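Local structure of arginine 3rd transport system periplasmic binding protein (3KZG) at residues 7-12 against 29-34. The protein probably binds arginine in the periplasm as the solute-binding component of an amino-acid transport system. Sequence-based numbering, arbitrary orientation.
Sequences IGTSKF and FDIDLM
I7 and M34, a selenomethionine here, meet where strand 4-13 runs against the first turns of helix 29-40. CG of M34 sits against the fork of the isoleucine, close to both branches: 3.7 Å from CG1 of I7 and 3.9 Å from its CG2. CG2 of I7 also meets the terminal CE of M34, at 3.9 Å. CG of M34 extends anti to its backbone N (chi1 -165°), then the chain turns at chi2 (54°) and again at chi3, so that SE runs past CG1 of I7 at 4.1 Å and CE curls round to CG2. A branched, rigid residue suits a strand, while the flexible, unbranched methionine can shape itself to the fork. One helical turn earlier, I31 leaves the helix obliquely, yet its CD1 reaches to 4.2 Å from CG2 of T9, a loose contact. T9 fits this border because its two branches differ: the methyl faces I31, whereas OG1 is hydrogen-bonded to the carbonyl oxygen of I68. Strand 4-13 pairs in parallel with 44-50 and 66-67, and the helix covers one face of this sheet, as in a lobe of periplasmic binding proteins. With no hydrogen bond between the two segments, dispersion and the burial of apolar surface contribute to holding helix and strand together, along with F47 of strand 44-50, on which both M34 and I31 also rest.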
loop_
_atom_site.group_PDB
_atom_site.type_symbol
_atom_site.label_atom_id
_atom_site.label_comp_id
_atom_site.label_asym_id
_atom_site.label_seq_id
_atom_site.Cartn_x
_atom_site.Cartn_y
_atom_site.Cartn_z
ATOM N N ILE A 7 29.825 -7.820 -16.233
ATOM C CA ILE A 7 29.875 -6.986 -15.041
ATOM C C ILE A 7 30.917 -7.447 -14.032
ATOM O O ILE A 7 30.968 -8.613 -13.659
ATOM C CB ILE A 7 28.505 -6.945 -14.315
ATOM C CG1 ILE A 7 27.403 -6.493 -15.275
ATOM C CG2 ILE A 7 28.577 -5.990 -13.129
ATOM C CD1 ILE A 7 26.945 -7.565 -16.224
ATOM N N GLY A 8 31.745 -6.510 -13.593
ATOM C CA GLY A 8 32.752 -6.830 -12.605
ATOM C C GLY A 8 32.177 -6.573 -11.225
ATOM O O GLY A 8 31.472 -5.585 -11.020
ATOM N N THR A 9 32.459 -7.474 -10.287
ATOM C CA THR A 9 31.986 -7.346 -8.909
ATOM C C THR A 9 33.101 -7.880 -8.016
ATOM O O THR A 9 33.951 -8.636 -8.484
ATOM C CB THR A 9 30.699 -8.167 -8.680
ATOM O OG1 THR A 9 30.196 -7.913 -7.361
ATOM C CG2 THR A 9 30.976 -9.655 -8.840
ATOM N N SER A 10 33.120 -7.491 -6.744
ATOM C CA SER A 10 34.181 -7.959 -5.856
ATOM C C SER A 10 34.030 -9.440 -5.540
ATOM O O SER A 10 33.009 -10.054 -5.856
ATOM C CB SER A 10 34.203 -7.150 -4.557
ATOM O OG SER A 10 33.063 -7.417 -3.773
ATOM N N LYS A 11 35.055 -10.003 -4.907
ATOM C CA LYS A 11 35.056 -11.419 -4.565
ATOM C C LYS A 11 34.409 -11.793 -3.238
ATOM O O LYS A 11 33.889 -12.893 -3.095
ATOM C CB LYS A 11 36.492 -11.957 -4.585
ATOM C CG LYS A 11 37.011 -12.258 -5.981
ATOM C CD LYS A 11 38.458 -12.716 -5.958
ATOM C CE LYS A 11 38.889 -13.238 -7.325
ATOM N NZ LYS A 11 40.349 -13.533 -7.380
ATOM N N PHE A 12 34.429 -10.894 -2.264
ATOM C CA PHE A 12 33.846 -11.238 -0.979
ATOM C C PHE A 12 33.450 -10.033 -0.133
ATOM O O PHE A 12 34.298 -9.298 0.385
ATOM C CB PHE A 12 34.829 -12.123 -0.197
ATOM C CG PHE A 12 34.236 -12.757 1.030
ATOM C CD1 PHE A 12 33.217 -13.701 0.921
ATOM C CD2 PHE A 12 34.689 -12.404 2.298
ATOM C CE1 PHE A 12 32.657 -14.284 2.060
ATOM C CE2 PHE A 12 34.137 -12.980 3.442
ATOM C CZ PHE A 12 33.118 -13.923 3.322
ATOM N N PHE A 29 22.992 -9.427 -2.836
ATOM C CA PHE A 29 22.096 -8.388 -3.326
ATOM C C PHE A 29 22.534 -7.762 -4.653
ATOM O O PHE A 29 21.712 -7.595 -5.550
ATOM C CB PHE A 29 21.940 -7.280 -2.284
ATOM C CG PHE A 29 20.983 -6.200 -2.700
ATOM C CD1 PHE A 29 19.616 -6.428 -2.692
ATOM C CD2 PHE A 29 21.454 -4.963 -3.121
ATOM C CE1 PHE A 29 18.722 -5.441 -3.096
ATOM C CE2 PHE A 29 20.570 -3.964 -3.532
ATOM C CZ PHE A 29 19.203 -4.204 -3.519
ATOM N N ASP A 30 23.813 -7.405 -4.781
ATOM C CA ASP A 30 24.295 -6.789 -6.022
ATOM C C ASP A 30 24.099 -7.709 -7.210
ATOM O O ASP A 30 23.759 -7.262 -8.305
ATOM C CB ASP A 30 25.784 -6.420 -5.933
ATOM C CG ASP A 30 26.032 -5.163 -5.132
ATOM O OD1 ASP A 30 25.105 -4.336 -5.031
ATOM O OD2 ASP A 30 27.159 -4.989 -4.620
ATOM N N ILE A 31 24.316 -9.000 -6.989
ATOM C CA ILE A 31 24.171 -9.971 -8.061
ATOM C C ILE A 31 22.737 -9.994 -8.564
ATOM O O ILE A 31 22.499 -9.872 -9.766
ATOM C CB ILE A 31 24.557 -11.397 -7.595
ATOM C CG1 ILE A 31 25.961 -11.394 -6.982
ATOM C CG2 ILE A 31 24.470 -12.367 -8.766
ATOM C CD1 ILE A 31 27.036 -10.770 -7.849
ATOM N N ASP A 32 21.789 -10.150 -7.641
ATOM C CA ASP A 32 20.377 -10.204 -7.992
ATOM C C ASP A 32 19.887 -8.907 -8.645
ATOM O O ASP A 32 19.088 -8.940 -9.583
ATOM C CB ASP A 32 19.511 -10.501 -6.756
ATOM C CG ASP A 32 19.768 -11.885 -6.154
ATOM O OD1 ASP A 32 20.265 -12.783 -6.869
ATOM O OD2 ASP A 32 19.453 -12.076 -4.957
ATOM N N LEU A 33 20.360 -7.769 -8.154
ATOM C CA LEU A 33 19.940 -6.492 -8.724
ATOM C C LEU A 33 20.402 -6.368 -10.171
ATOM O O LEU A 33 19.594 -6.164 -11.078
ATOM C CB LEU A 33 20.498 -5.323 -7.910
ATOM C CG LEU A 33 20.101 -3.955 -8.466
ATOM C CD1 LEU A 33 18.579 -3.842 -8.501
ATOM C CD2 LEU A 33 20.701 -2.858 -7.623
HETATM N N MSE A 34 21.710 -6.488 -10.372
HETATM C CA MSE A 34 22.322 -6.399 -11.697
HETATM C C MSE A 34 21.670 -7.398 -12.652
HETATM O O MSE A 34 21.364 -7.071 -13.800
HETATM C CB MSE A 34 23.825 -6.682 -11.584
HETATM C CG MSE A 34 24.659 -6.284 -12.808
HETATM SE SE MSE A 34 24.405 -4.436 -13.312
HETATM C CE MSE A 34 25.695 -3.591 -12.142
#